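Local coordinates for protein ATP phosphoribosyltransferase regulatory subunit (Bacillus halodurans, PDB 3OD1) that is a regulatory subunit probably required for the first step of histidine biosynthesis, and may let histidine feedback-regulate ATP phosphoribosyltransferase, at residues I46-L51 and T86-R91; L106-N111 and G130-G135; E52-V57 and T78-P83. All blocks are in the same frame, centred on the assembly; numbering follows the deposited sequence.

Interaction 1 (I46-L51 and T86-R91)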
ATOM      1  N   ILE B  46       8.998   7.197  -1.136  1.00 28.72           N
ATOM      2  CA  ILE B  46       9.023   7.085   0.316  1.00 29.19           C
ATOM      3  C   ILE B  46       7.671   6.592   0.806  1.00 35.92           C
ATOM      4  O   ILE B  46       6.736   6.429   0.002  1.00 32.37           O
ATOM      5  CB  ILE B  46       9.400   8.425   1.012  1.00 29.64           C
ATOM      6  CG1 ILE B  46       8.617   9.601   0.415  1.00 29.85           C
ATOM      7  CG2 ILE B  46      10.900   8.663   0.915  1.00 34.76           C
ATOM      8  CD1 ILE B  46       7.145   9.658   0.867  1.00 28.63           C
ATOM      9  N   GLU B  47       7.577   6.318   2.107  1.00 30.67           N
ATOM     10  CA  GLU B  47       6.274   6.146   2.742  1.00 31.98           C
ATOM     11  C   GLU B  47       6.202   6.923   4.048  1.00 33.88           C
ATOM     12  O   GLU B  47       7.221   7.183   4.691  1.00 35.41           O
ATOM     13  CB  GLU B  47       5.929   4.666   2.955  1.00 26.26           C
ATOM     14  CG  GLU B  47       5.812   3.909   1.632  1.00 44.16           C
ATOM     15  CD  GLU B  47       5.536   2.405   1.787  1.00 59.43           C
ATOM     16  OE1 GLU B  47       5.896   1.819   2.833  1.00 63.32           O
ATOM     17  OE2 GLU B  47       4.967   1.813   0.838  1.00 59.06           O
ATOM     18  N   THR B  48       4.994   7.328   4.412  1.00 32.38           N
ATOM     19  CA  THR B  48       4.755   8.026   5.674  1.00 30.52           C
ATOM     20  C   THR B  48       3.630   7.272   6.375  1.00 35.19           C
ATOM     21  O   THR B  48       3.027   6.370   5.775  1.00 35.52           O
ATOM     22  CB  THR B  48       4.323   9.482   5.430  1.00 31.14           C
ATOM     23  OG1 THR B  48       3.150   9.482   4.609  1.00 26.92           O
ATOM     24  CG2 THR B  48       5.429  10.273   4.735  1.00 36.32           C
ATOM     25  N   PRO B  49       3.337   7.621   7.640  1.00 37.06           N
ATOM     26  CA  PRO B  49       2.369   6.818   8.404  1.00 32.22           C
ATOM     27  C   PRO B  49       0.938   7.055   7.972  1.00 32.15           C
ATOM     28  O   PRO B  49       0.613   8.069   7.347  1.00 32.23           O
ATOM     29  CB  PRO B  49       2.532   7.331   9.845  1.00 28.51           C
ATOM     30  CG  PRO B  49       3.877   8.031   9.854  1.00 31.90           C
ATOM     31  CD  PRO B  49       3.991   8.637   8.485  1.00 38.12           C
ATOM     32  N   THR B  50       0.077   6.125   8.358  1.00 34.08           N
ATOM     33  CA  THR B  50      -1.334   6.247   8.083  1.00 30.99           C
ATOM     34  C   THR B  50      -1.951   7.371   8.924  1.00 28.61           C
ATOM     35  O   THR B  50      -2.899   8.019   8.504  1.00 34.58           O
ATOM     36  CB  THR B  50      -2.037   4.914   8.366  1.00 29.80           C
ATOM     37  OG1 THR B  50      -1.516   3.921   7.474  1.00 32.12           O
ATOM     38  CG2 THR B  50      -3.542   5.046   8.162  1.00 32.58           C
ATOM     39  N   LEU B  51      -1.392   7.605  10.107  1.00 33.22           N
ATOM     40  CA  LEU B  51      -1.933   8.604  11.025  1.00 31.15           C
ATOM     41  C   LEU B  51      -0.978   9.777  11.205  1.00 31.76           C
ATOM     42  O   LEU B  51       0.217   9.580  11.446  1.00 31.76           O
ATOM     43  CB  LEU B  51      -2.181   7.968  12.395  1.00 30.76           C
ATOM     44  CG  LEU B  51      -3.315   6.938  12.448  1.00 35.95           C
ATOM     45  CD1 LEU B  51      -3.188   6.059  13.687  1.00 33.07           C
ATOM     46  CD2 LEU B  51      -4.654   7.642  12.428  1.00 36.31           C
ATOM     47  N   THR B  86       1.488  15.322   0.331  1.00 29.76           N
ATOM     48  CA  THR B  86       2.329  16.512   0.244  1.00 29.48           C
ATOM     49  C   THR B  86       2.710  17.050   1.629  1.00 31.75           C
ATOM     50  O   THR B  86       3.885  17.320   1.898  1.00 35.63           O
ATOM     51  CB  THR B  86       1.683  17.629  -0.593  1.00 28.74           C
ATOM     52  OG1 THR B  86       1.377  17.127  -1.901  1.00 29.75           O
ATOM     53  CG2 THR B  86       2.641  18.818  -0.711  1.00 31.53           C
ATOM     54  N   ALA B  87       1.730  17.209   2.510  1.00 32.56           N
ATOM     55  CA  ALA B  87       2.037  17.702   3.852  1.00 34.96           C
ATOM     56  C   ALA B  87       2.892  16.700   4.661  1.00 31.60           C
ATOM     57  O   ALA B  87       3.856  17.090   5.344  1.00 33.16           O
ATOM     58  CB  ALA B  87       0.760  18.116   4.593  1.00 33.60           C
ATOM     59  N   PRO B  88       2.565  15.394   4.578  1.00 33.79           N
ATOM     60  CA  PRO B  88       3.471  14.438   5.226  1.00 33.89           C
ATOM     61  C   PRO B  88       4.874  14.493   4.628  1.00 34.06           C
ATOM     62  O   PRO B  88       5.843  14.404   5.373  1.00 34.69           O
ATOM     63  CB  PRO B  88       2.792  13.080   4.976  1.00 31.45           C
ATOM     64  CG  PRO B  88       1.314  13.435   4.944  1.00 30.40           C
ATOM     65  CD  PRO B  88       1.271  14.776   4.221  1.00 27.05           C
ATOM     66  N   ILE B  89       4.995  14.672   3.316  1.00 32.85           N
ATOM     67  CA  ILE B  89       6.330  14.747   2.734  1.00 30.71           C
ATOM     68  C   ILE B  89       7.054  16.023   3.202  1.00 32.06           C
ATOM     69  O   ILE B  89       8.254  16.005   3.448  1.00 33.52           O
ATOM     70  CB  ILE B  89       6.301  14.614   1.201  1.00 35.44           C
ATOM     71  CG1 ILE B  89       6.067  13.142   0.826  1.00 33.94           C
ATOM     72  CG2 ILE B  89       7.602  15.132   0.591  1.00 36.74           C
ATOM     73  CD1 ILE B  89       5.812  12.913  -0.636  1.00 33.27           C
ATOM     74  N   ALA B  90       6.314  17.114   3.360  1.00 28.56           N
ATOM     75  CA  ALA B  90       6.916  18.344   3.875  1.00 32.53           C
ATOM     76  C   ALA B  90       7.470  18.113   5.284  1.00 36.57           C
ATOM     77  O   ALA B  90       8.584  18.547   5.604  1.00 34.17           O
ATOM     78  CB  ALA B  90       5.908  19.487   3.866  1.00 28.66           C
ATOM     79  N   ARG B  91       6.696  17.424   6.121  1.00 29.88           N
ATOM     80  CA  ARG B  91       7.161  17.075   7.465  1.00 32.56           C
ATOM     81  C   ARG B  91       8.440  16.248   7.399  1.00 34.38           C
ATOM     82  O   ARG B  91       9.397  16.490   8.131  1.00 35.29           O
ATOM     83  CB  ARG B  91       6.091  16.310   8.266  1.00 34.67           C
ATOM     84  CG  ARG B  91       6.564  15.916   9.696  1.00 35.54           C
ATOM     85  CD  ARG B  91       5.525  15.096  10.484  1.00 38.06           C
ATOM     86  NE  ARG B  91       5.020  13.950   9.722  1.00 34.90           N
ATOM     87  CZ  ARG B  91       5.769  12.951   9.262  1.00 37.68           C
ATOM     88  NH1 ARG B  91       7.076  12.929   9.490  1.00 33.92           N
ATOM     89  NH2 ARG B  91       5.207  11.970   8.558  1.00 33.17           N
TER

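Interaction 2 (L106-N111 and G130-G135)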
ATOM      1  N   LEU B 106      10.943  13.465  -4.564  1.00 32.15           N
ATOM      2  CA  LEU B 106      10.364  12.371  -3.815  1.00 31.32           C
ATOM      3  C   LEU B 106       9.054  11.968  -4.463  1.00 34.02           C
ATOM      4  O   LEU B 106       8.421  12.777  -5.155  1.00 29.13           O
ATOM      5  CB  LEU B 106      10.164  12.788  -2.360  1.00 34.11           C
ATOM      6  CG  LEU B 106      11.447  13.112  -1.583  1.00 34.33           C
ATOM      7  CD1 LEU B 106      11.139  13.839  -0.294  1.00 32.57           C
ATOM      8  CD2 LEU B 106      12.235  11.856  -1.266  1.00 32.27           C
ATOM      9  N   ALA B 107       8.654  10.720  -4.239  1.00 26.98           N
ATOM     10  CA  ALA B 107       7.479  10.152  -4.896  1.00 28.61           C
ATOM     11  C   ALA B 107       6.730   9.253  -3.930  1.00 32.69           C
ATOM     12  O   ALA B 107       7.273   8.847  -2.896  1.00 32.59           O
ATOM     13  CB  ALA B 107       7.871   9.328  -6.154  1.00 28.28           C
ATOM     14  N   TYR B 108       5.478   8.946  -4.254  1.00 33.19           N
ATOM     15  CA  TYR B 108       4.685   8.088  -3.382  1.00 31.70           C
ATOM     16  C   TYR B 108       3.625   7.356  -4.183  1.00 32.57           C
ATOM     17  O   TYR B 108       3.269   7.770  -5.278  1.00 30.29           O
ATOM     18  CB  TYR B 108       4.008   8.923  -2.292  1.00 28.59           C
ATOM     19  CG  TYR B 108       3.101   9.992  -2.867  1.00 31.91           C
ATOM     20  CD1 TYR B 108       3.598  11.245  -3.195  1.00 27.72           C
ATOM     21  CD2 TYR B 108       1.754   9.733  -3.117  1.00 29.82           C
ATOM     22  CE1 TYR B 108       2.770  12.240  -3.736  1.00 30.55           C
ATOM     23  CE2 TYR B 108       0.917  10.713  -3.664  1.00 31.55           C
ATOM     24  CZ  TYR B 108       1.429  11.966  -3.965  1.00 34.74           C
ATOM     25  OH  TYR B 108       0.603  12.935  -4.516  1.00 31.57           O
ATOM     26  N   GLN B 109       3.142   6.252  -3.625  1.00 23.76           N
ATOM     27  CA  GLN B 109       1.943   5.599  -4.109  1.00 27.96           C
ATOM     28  C   GLN B 109       1.241   5.143  -2.833  1.00 34.39           C
ATOM     29  O   GLN B 109       1.698   4.222  -2.150  1.00 30.64           O
ATOM     30  CB  GLN B 109       2.301   4.412  -5.008  1.00 28.88           C
ATOM     31  CG  GLN B 109       1.106   3.666  -5.544  1.00 29.56           C
ATOM     32  CD  GLN B 109       1.499   2.454  -6.390  1.00 42.38           C
ATOM     33  OE1 GLN B 109       2.586   2.416  -6.970  1.00 36.86           O
ATOM     34  NE2 GLN B 109       0.599   1.468  -6.475  1.00 35.10           N
ATOM     35  N   SER B 110       0.153   5.817  -2.484  1.00 32.36           N
ATOM     36  CA  SER B 110      -0.415   5.661  -1.155  1.00 34.67           C
ATOM     37  C   SER B 110      -1.913   5.858  -1.136  1.00 29.89           C
ATOM     38  O   SER B 110      -2.463   6.654  -1.905  1.00 34.43           O
ATOM     39  CB  SER B 110       0.199   6.690  -0.195  1.00 42.02           C
ATOM     40  OG  SER B 110       1.611   6.616  -0.179  1.00 46.41           O
ATOM     41  N   ASN B 111      -2.570   5.167  -0.212  1.00 27.71           N
ATOM     42  CA  ASN B 111      -3.965   5.471   0.082  1.00 27.36           C
ATOM     43  C   ASN B 111      -4.065   6.734   0.920  1.00 29.86           C
ATOM     44  O   ASN B 111      -3.348   6.901   1.913  1.00 32.77           O
ATOM     45  CB  ASN B 111      -4.621   4.321   0.831  1.00 25.52           C
ATOM     46  CG  ASN B 111      -4.775   3.081  -0.023  1.00 37.29           C
ATOM     47  OD1 ASN B 111      -4.663   3.131  -1.244  1.00 39.29           O
ATOM     48  ND2 ASN B 111      -5.038   1.960   0.622  1.00 42.53           N
ATOM     49  N   GLY B 130       2.069  10.172  -6.997  1.00 31.09           N
ATOM     50  CA  GLY B 130       2.579  11.457  -7.436  1.00 27.16           C
ATOM     51  C   GLY B 130       3.996  11.715  -6.978  1.00 33.52           C
ATOM     52  O   GLY B 130       4.673  10.803  -6.483  1.00 31.64           O
ATOM     53  N   VAL B 131       4.428  12.967  -7.141  1.00 29.62           N
ATOM     54  CA  VAL B 131       5.792  13.401  -6.832  1.00 28.11           C
ATOM     55  C   VAL B 131       5.774  14.786  -6.213  1.00 33.93           C
ATOM     56  O   VAL B 131       4.830  15.567  -6.427  1.00 29.25           O
ATOM     57  CB  VAL B 131       6.663  13.502  -8.112  1.00 29.92           C
ATOM     58  CG1 VAL B 131       6.660  12.188  -8.886  1.00 27.53           C
ATOM     59  CG2 VAL B 131       6.172  14.646  -9.018  1.00 30.36           C
ATOM     60  N   GLU B 132       6.825  15.088  -5.450  1.00 30.40           N
ATOM     61  CA  GLU B 132       7.086  16.441  -4.963  1.00 34.11           C
ATOM     62  C   GLU B 132       8.512  16.779  -5.379  1.00 33.86           C
ATOM     63  O   GLU B 132       9.422  15.959  -5.219  1.00 29.91           O
ATOM     64  CB  GLU B 132       6.987  16.506  -3.431  1.00 26.79           C
ATOM     65  CG  GLU B 132       5.739  15.856  -2.857  1.00 30.59           C
ATOM     66  CD  GLU B 132       4.462  16.562  -3.277  1.00 37.90           C
ATOM     67  OE1 GLU B 132       4.534  17.703  -3.789  1.00 32.71           O
ATOM     68  OE2 GLU B 132       3.378  15.971  -3.092  1.00 33.52           O
ATOM     69  N   LEU B 133       8.697  17.970  -5.929  1.00 29.93           N
ATOM     70  CA  LEU B 133      10.017  18.463  -6.277  1.00 27.99           C
ATOM     71  C   LEU B 133      10.219  19.734  -5.460  1.00 32.26           C
ATOM     72  O   LEU B 133       9.575  20.753  -5.698  1.00 31.78           O
ATOM     73  CB  LEU B 133      10.122  18.730  -7.779  1.00 29.33           C
ATOM     74  CG  LEU B 133      11.212  19.694  -8.279  1.00 38.71           C
ATOM     75  CD1 LEU B 133      12.589  19.308  -7.770  1.00 34.44           C
ATOM     76  CD2 LEU B 133      11.208  19.749  -9.800  1.00 41.43           C
ATOM     77  N   ILE B 134      11.083  19.652  -4.459  1.00 34.54           N
ATOM     78  CA  ILE B 134      11.119  20.673  -3.420  1.00 33.44           C
ATOM     79  C   ILE B 134      12.438  21.423  -3.422  1.00 32.43           C
ATOM     80  O   ILE B 134      13.501  20.818  -3.437  1.00 36.85           O
ATOM     81  CB  ILE B 134      10.916  20.059  -2.029  1.00 31.28           C
ATOM     82  CG1 ILE B 134       9.568  19.338  -1.959  1.00 35.01           C
ATOM     83  CG2 ILE B 134      10.992  21.149  -0.951  1.00 26.31           C
ATOM     84  CD1 ILE B 134       9.524  18.284  -0.872  1.00 35.31           C
ATOM     85  N   GLY B 135      12.358  22.747  -3.425  1.00 32.46           N
ATOM     86  CA  GLY B 135      13.554  23.570  -3.348  1.00 35.79           C
ATOM     87  C   GLY B 135      14.119  24.020  -4.683  1.00 38.92           C
ATOM     88  O   GLY B 135      15.250  24.485  -4.743  1.00 41.88           O
TER
HETATM   89  O   HOH W   1       1.569  15.248  -4.873  1.00 31.74           O

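Interaction 3 (E52-V57 and T78-P83)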
ATOM      1  N   GLU B  52      -1.508  10.988  11.086  1.00 29.33           N
ATOM      2  CA  GLU B  52      -0.757  12.198  11.418  1.00 31.42           C
ATOM      3  C   GLU B  52      -1.563  12.968  12.461  1.00 30.45           C
ATOM      4  O   GLU B  52      -2.767  12.731  12.625  1.00 35.06           O
ATOM      5  CB  GLU B  52      -0.521  13.070  10.171  1.00 32.89           C
ATOM      6  CG  GLU B  52       0.219  12.380   9.018  1.00 32.34           C
ATOM      7  CD  GLU B  52       1.734  12.519   9.099  1.00 35.79           C
ATOM      8  OE1 GLU B  52       2.237  13.097  10.082  1.00 37.50           O
ATOM      9  OE2 GLU B  52       2.424  12.049   8.178  1.00 36.79           O
ATOM     10  N   TYR B  53      -0.909  13.868  13.193  1.00 33.44           N
ATOM     11  CA  TYR B  53      -1.629  14.765  14.095  1.00 33.80           C
ATOM     12  C   TYR B  53      -2.490  15.737  13.316  1.00 37.76           C
ATOM     13  O   TYR B  53      -2.070  16.276  12.294  1.00 40.64           O
ATOM     14  CB  TYR B  53      -0.663  15.573  14.962  1.00 33.67           C
ATOM     15  CG  TYR B  53      -0.084  14.799  16.110  1.00 33.74           C
ATOM     16  CD1 TYR B  53      -0.886  14.350  17.150  1.00 37.54           C
ATOM     17  CD2 TYR B  53       1.281  14.517  16.158  1.00 35.55           C
ATOM     18  CE1 TYR B  53      -0.332  13.631  18.212  1.00 38.86           C
ATOM     19  CE2 TYR B  53       1.834  13.816  17.201  1.00 34.18           C
ATOM     20  CZ  TYR B  53       1.028  13.373  18.224  1.00 41.44           C
ATOM     21  OH  TYR B  53       1.606  12.675  19.257  1.00 48.85           O
ATOM     22  N   TYR B  54      -3.699  15.973  13.805  1.00 33.87           N
ATOM     23  CA  TYR B  54      -4.578  16.957  13.189  1.00 37.57           C
ATOM     24  C   TYR B  54      -4.018  18.380  13.290  1.00 40.76           C
ATOM     25  O   TYR B  54      -4.007  19.129  12.308  1.00 36.22           O
ATOM     26  CB  TYR B  54      -5.953  16.902  13.845  1.00 42.42           C
ATOM     27  CG  TYR B  54      -6.829  18.083  13.525  1.00 41.85           C
ATOM     28  CD1 TYR B  54      -7.286  18.308  12.235  1.00 39.30           C
ATOM     29  CD2 TYR B  54      -7.216  18.969  14.520  1.00 46.17           C
ATOM     30  CE1 TYR B  54      -8.101  19.386  11.946  1.00 40.12           C
ATOM     31  CE2 TYR B  54      -8.027  20.048  14.240  1.00 44.86           C
ATOM     32  CZ  TYR B  54      -8.462  20.256  12.955  1.00 49.49           C
ATOM     33  OH  TYR B  54      -9.271  21.331  12.680  1.00 52.16           O
ATOM     34  N   GLU B  55      -3.551  18.742  14.482  1.00 45.98           N
ATOM     35  CA  GLU B  55      -3.170  20.126  14.755  1.00 52.62           C
ATOM     36  C   GLU B  55      -1.948  20.574  13.958  1.00 50.06           C
ATOM     37  O   GLU B  55      -1.731  21.760  13.778  1.00 52.04           O
ATOM     38  CB  GLU B  55      -2.943  20.345  16.255  1.00 54.97           C
ATOM     39  CG  GLU B  55      -4.217  20.283  17.086  1.00 62.42           C
ATOM     40  CD  GLU B  55      -5.249  21.339  16.688  1.00 74.95           C
ATOM     41  OE1 GLU B  55      -4.903  22.279  15.933  1.00 80.36           O
ATOM     42  OE2 GLU B  55      -6.412  21.226  17.137  1.00 75.92           O
ATOM     43  N   THR B  56      -1.158  19.621  13.479  1.00 48.07           N
ATOM     44  CA  THR B  56       0.020  19.946  12.682  1.00 46.94           C
ATOM     45  C   THR B  56      -0.206  19.686  11.187  1.00 44.28           C
ATOM     46  O   THR B  56      -0.538  20.598  10.434  1.00 42.89           O
ATOM     47  CB  THR B  56       1.263  19.184  13.185  1.00 48.25           C
ATOM     48  OG1 THR B  56       1.030  17.769  13.121  1.00 40.83           O
ATOM     49  CG2 THR B  56       1.579  19.583  14.634  1.00 43.38           C
ATOM     50  N   VAL B  57      -0.040  18.435  10.767  1.00 39.18           N
ATOM     51  CA  VAL B  57      -0.219  18.060   9.369  1.00 37.41           C
ATOM     52  C   VAL B  57      -1.665  18.244   8.907  1.00 32.65           C
ATOM     53  O   VAL B  57      -1.922  18.760   7.815  1.00 36.48           O
ATOM     54  CB  VAL B  57       0.230  16.597   9.148  1.00 39.44           C
ATOM     55  CG1 VAL B  57      -0.167  16.107   7.763  1.00 36.09           C
ATOM     56  CG2 VAL B  57       1.732  16.470   9.393  1.00 44.85           C
ATOM     57  N   THR B  78      -6.538  14.569  18.791  1.00 36.42           N
ATOM     58  CA  THR B  78      -7.173  14.366  17.497  1.00 38.18           C
ATOM     59  C   THR B  78      -6.127  14.026  16.452  1.00 46.46           C
ATOM     60  O   THR B  78      -5.168  14.780  16.247  1.00 42.17           O
ATOM     61  CB  THR B  78      -7.941  15.606  17.028  1.00 42.00           C
ATOM     62  OG1 THR B  78      -8.854  16.023  18.054  1.00 47.04           O
ATOM     63  CG2 THR B  78      -8.709  15.292  15.744  1.00 42.91           C
ATOM     64  N   LEU B  79      -6.308  12.881  15.805  1.00 39.96           N
ATOM     65  CA  LEU B  79      -5.466  12.492  14.690  1.00 38.58           C
ATOM     66  C   LEU B  79      -6.298  12.564  13.414  1.00 36.65           C
ATOM     67  O   LEU B  79      -7.528  12.636  13.468  1.00 35.39           O
ATOM     68  CB  LEU B  79      -4.923  11.068  14.892  1.00 38.78           C
ATOM     69  CG  LEU B  79      -4.236  10.762  16.238  1.00 39.24           C
ATOM     70  CD1 LEU B  79      -3.683   9.337  16.261  1.00 33.32           C
ATOM     71  CD2 LEU B  79      -3.131  11.771  16.568  1.00 32.00           C
ATOM     72  N   VAL B  80      -5.620  12.550  12.272  1.00 33.79           N
ATOM     73  CA  VAL B  80      -6.280  12.358  10.996  1.00 34.19           C
ATOM     74  C   VAL B  80      -5.683  11.138  10.309  1.00 32.39           C
ATOM     75  O   VAL B  80      -4.506  10.826  10.496  1.00 34.45           O
ATOM     76  CB  VAL B  80      -6.131  13.587  10.066  1.00 36.40           C
ATOM     77  CG1 VAL B  80      -6.720  14.820  10.714  1.00 30.08           C
ATOM     78  CG2 VAL B  80      -4.674  13.818   9.703  1.00 35.96           C
ATOM     79  N   LEU B  81      -6.516  10.425   9.558  1.00 31.22           N
ATOM     80  CA  LEU B  81      -6.023   9.507   8.548  1.00 28.65           C
ATOM     81  C   LEU B  81      -5.498  10.415   7.450  1.00 31.36           C
ATOM     82  O   LEU B  81      -6.195  11.331   7.023  1.00 33.92           O
ATOM     83  CB  LEU B  81      -7.158   8.609   8.047  1.00 26.03           C
ATOM     84  CG  LEU B  81      -7.682   7.598   9.081  1.00 36.21           C
ATOM     85  CD1 LEU B  81      -8.863   6.752   8.556  1.00 31.78           C
ATOM     86  CD2 LEU B  81      -6.549   6.683   9.559  1.00 34.23           C
ATOM     87  N   ARG B  82      -4.264  10.199   7.009  1.00 31.87           N
ATOM     88  CA  ARG B  82      -3.631  11.167   6.120  1.00 31.93           C
ATOM     89  C   ARG B  82      -4.506  11.577   4.932  1.00 28.17           C
ATOM     90  O   ARG B  82      -4.967  10.736   4.133  1.00 28.69           O
ATOM     91  CB  ARG B  82      -2.278  10.683   5.637  1.00 39.77           C
ATOM     92  CG  ARG B  82      -2.365   9.382   4.937  1.00 41.09           C
ATOM     93  CD  ARG B  82      -1.197   9.190   4.021  1.00 50.26           C
ATOM     94  NE  ARG B  82      -1.272   7.879   3.397  1.00 52.81           N
ATOM     95  CZ  ARG B  82      -0.529   6.846   3.756  1.00 45.63           C
ATOM     96  NH1 ARG B  82       0.366   6.980   4.717  1.00 55.44           N
ATOM     97  NH2 ARG B  82      -0.658   5.694   3.122  1.00 47.32           N
ATOM     98  N   PRO B  83      -4.738  12.889   4.812  1.00 31.21           N
ATOM     99  CA  PRO B  83      -5.558  13.434   3.735  1.00 31.99           C
ATOM    100  C   PRO B  83      -4.799  13.519   2.410  1.00 31.48           C
ATOM    101  O   PRO B  83      -5.423  13.526   1.341  1.00 29.33           O
ATOM    102  CB  PRO B  83      -5.924  14.838   4.258  1.00 30.08           C
ATOM    103  CG  PRO B  83      -4.846  15.174   5.225  1.00 36.42           C
ATOM    104  CD  PRO B  83      -4.483  13.874   5.875  1.00 33.10           C
TER
HETATM  105  O   HOH W   2      -3.632  17.051  16.839  1.00 32.80           O
HETATM  106  O   HOH W   3      -8.023  19.170  18.376  1.00 53.92           O

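Interaction 1 (I46-L51 and T86-R91)
Thr48 and Pro88 meet at about a right angle where the loop 46-51 runs past helix 86-94. Thr48 OG1 lies 3.6 Å from Pro88 CB, and Thr48 CG2 packs on the same carbon. Further back along the loop, Ile46 and Ile89 cross obliquely. Ile46 CD1 touches Ile89 CG1 at 3.6 Å and Ile89 CD1 at 3.8 Å. The Ile46 side chain leaves toward the helix, with CG1 between the backbone N and the carbonyl carbon (chi1 46°) and CD1 making the contact. At the other end Arg91 and Pro49 approach tip to tip, with Arg91 NH2 3.5 Å from Pro49 CD. Thr48 CB lies at the edge of the guanidinium, near its plane. No hydrogen bond joins the two segments. Arg91 NH2 instead forms a salt bridge with Glu52, and Arg91 NH1 another with Asp18 of the second subunit, tying the helix to the dimer partner. Pro49 packs on the same Asp18, consistent with the motif 1 proline of class II synthetases at the dimer interface. The loop leads from strand 44-45 to strand 51-53, in two different sheets. Helix 86-94 packs against this loop, and its Ile89 also rests on Leu106 and Tyr108 of strand 104-113.

Interaction 2 (L106-N111 and G130-G135)
Leu106 and Glu132 form an antiparallel hydrogen-bonded pair. Leu106 N donates to Glu132 O at 3.0 Å, nearly straight at 174°, and Glu132 N returns a bond to Leu106 O at 2.8 Å. Tyr108 and Gly130 make the next such pair, with Tyr108 N to Gly130 O at 3.0 Å and Gly130 N to Tyr108 O at 3.2 Å. Between them, Ala107 and Val131 form a non-hydrogen-bonded pair. There Ala107 CA and Val131 CA make bent CA-H...O contacts with Gly130 O and Leu106 O. A water in the plane of the Tyr108 ring, at its edge, extends the polar network. It accepts from Tyr108 OH at 2.5 Å and donates to Glu132 OE2 at 2.6 Å. Tyr108 OH also bonds Gln128, while Glu132 OE1 bonds Tyr300 and Glu132 OE2 bonds Thr86.

Tyr108 holds CG between its backbone N and carbonyl carbon (chi1 59°), and its ring lies over the backbone of Gly130. Gly130 CA sits over the ring face, 4.0 Å from the centroid, in a CH-pi contact. A side chain on Gly130 would run into Tyr108 OH. An alanine in place of Tyr108 would probably uncover the Gly130 backbone and leave the water and Gln128 without their hydroxyl partner. On the other face, Ala107 CB meets Val131 CG1 at 4.1 Å, and both residues touch Ile38 of helix 21-40.

The two strands form a beta hairpin within the large sheet, consistent with motif 2 of the class II synthetase fold. Its chemistry is divided by face. The Ala107 and Val131 side chains meet through carbon alone. On the side of Tyr108 and Glu132, the buried carboxylate is satisfied by two hydroxyls and a water.

Interaction 3 (E52-V57 and T78-P83)
Glu52 and Val80 exchange both of their backbone hydrogen bonds as an antiparallel pair. Glu52 N donates to Val80 O at 3.1 Å, and Val80 N donates to Glu52 O at 2.9 Å. Beyond the Tyr53-Leu79 pair, Tyr54 N donates to Thr78 O at 3.1 Å. This donor is tilted from the carbonyl plane. Thr78 O has a second partner, a water that donates to it at 2.8 Å. The same water accepts from Glu55 N, so strand 78-81 serves two N-H groups at the start of helix 54-60, one directly and one through water. A further water donates to Glu55 OE2 at 2.9 Å and also lies beside Thr78 OG1.

The remaining polar side-chain ends are bonded to other parts of the chain. The Glu52 carboxylate is paired with Arg91 of helix 86-94, and Tyr54 OH bonds Asp65, with a weak bond from Lys70.

Around these bonds the side chains pack closely. Tyr53 and Leu79 lie side by side, pointing the same way, with Tyr53 CD1 3.5 Å from Leu79 CD2. With CG anti to its backbone N (chi1 166°), Tyr54 lies beside Thr78, their side chains pointing the same way. Its side chain crosses that of Val80 at about a right angle. Val80 CG1 lies at the edge of the Tyr54 ring, 3.8 Å from Tyr54 CD1. Thr78 CG2 packs on Tyr54 CB at 3.7 Å.

Tyr53 is the last strand residue and also takes the N-cap position, so the chain passes from strand directly into helix. Together with strand 69-72, strands 51-53 and 78-81 form a small three-stranded antiparallel sheet in which 78-81 is central. Tyr53 and Leu79 also pack against the second subunit, which places this strand-to-helix junction at the dimer interface.

How the interactions relate
Interaction 1 lies between the other two, with its centre about 9 Å from that of interaction 2 and about 10 Å from that of interaction 3. Helix 86-94 reaches both, with Thr86 OG1 2.6 Å from Glu132 OE2 and Arg91 NH2 2.8 Å from Glu52 OE2. The loop 46-51 does likewise, with Ile46 N 3.0 Å from Ala107 O and Thr50 O 3.0 Å from Arg82 N. Interactions 2 and 3 have centres about 18 Å apart, yet Arg82 NE meets Asn111 O at 2.7 Å. Thr86 and Glu132 probably meet in the region that forms the histidine pocket in histidyl-tRNA synthetase. Interactions 1 and 3, the second nested within the first, both touch the second subunit.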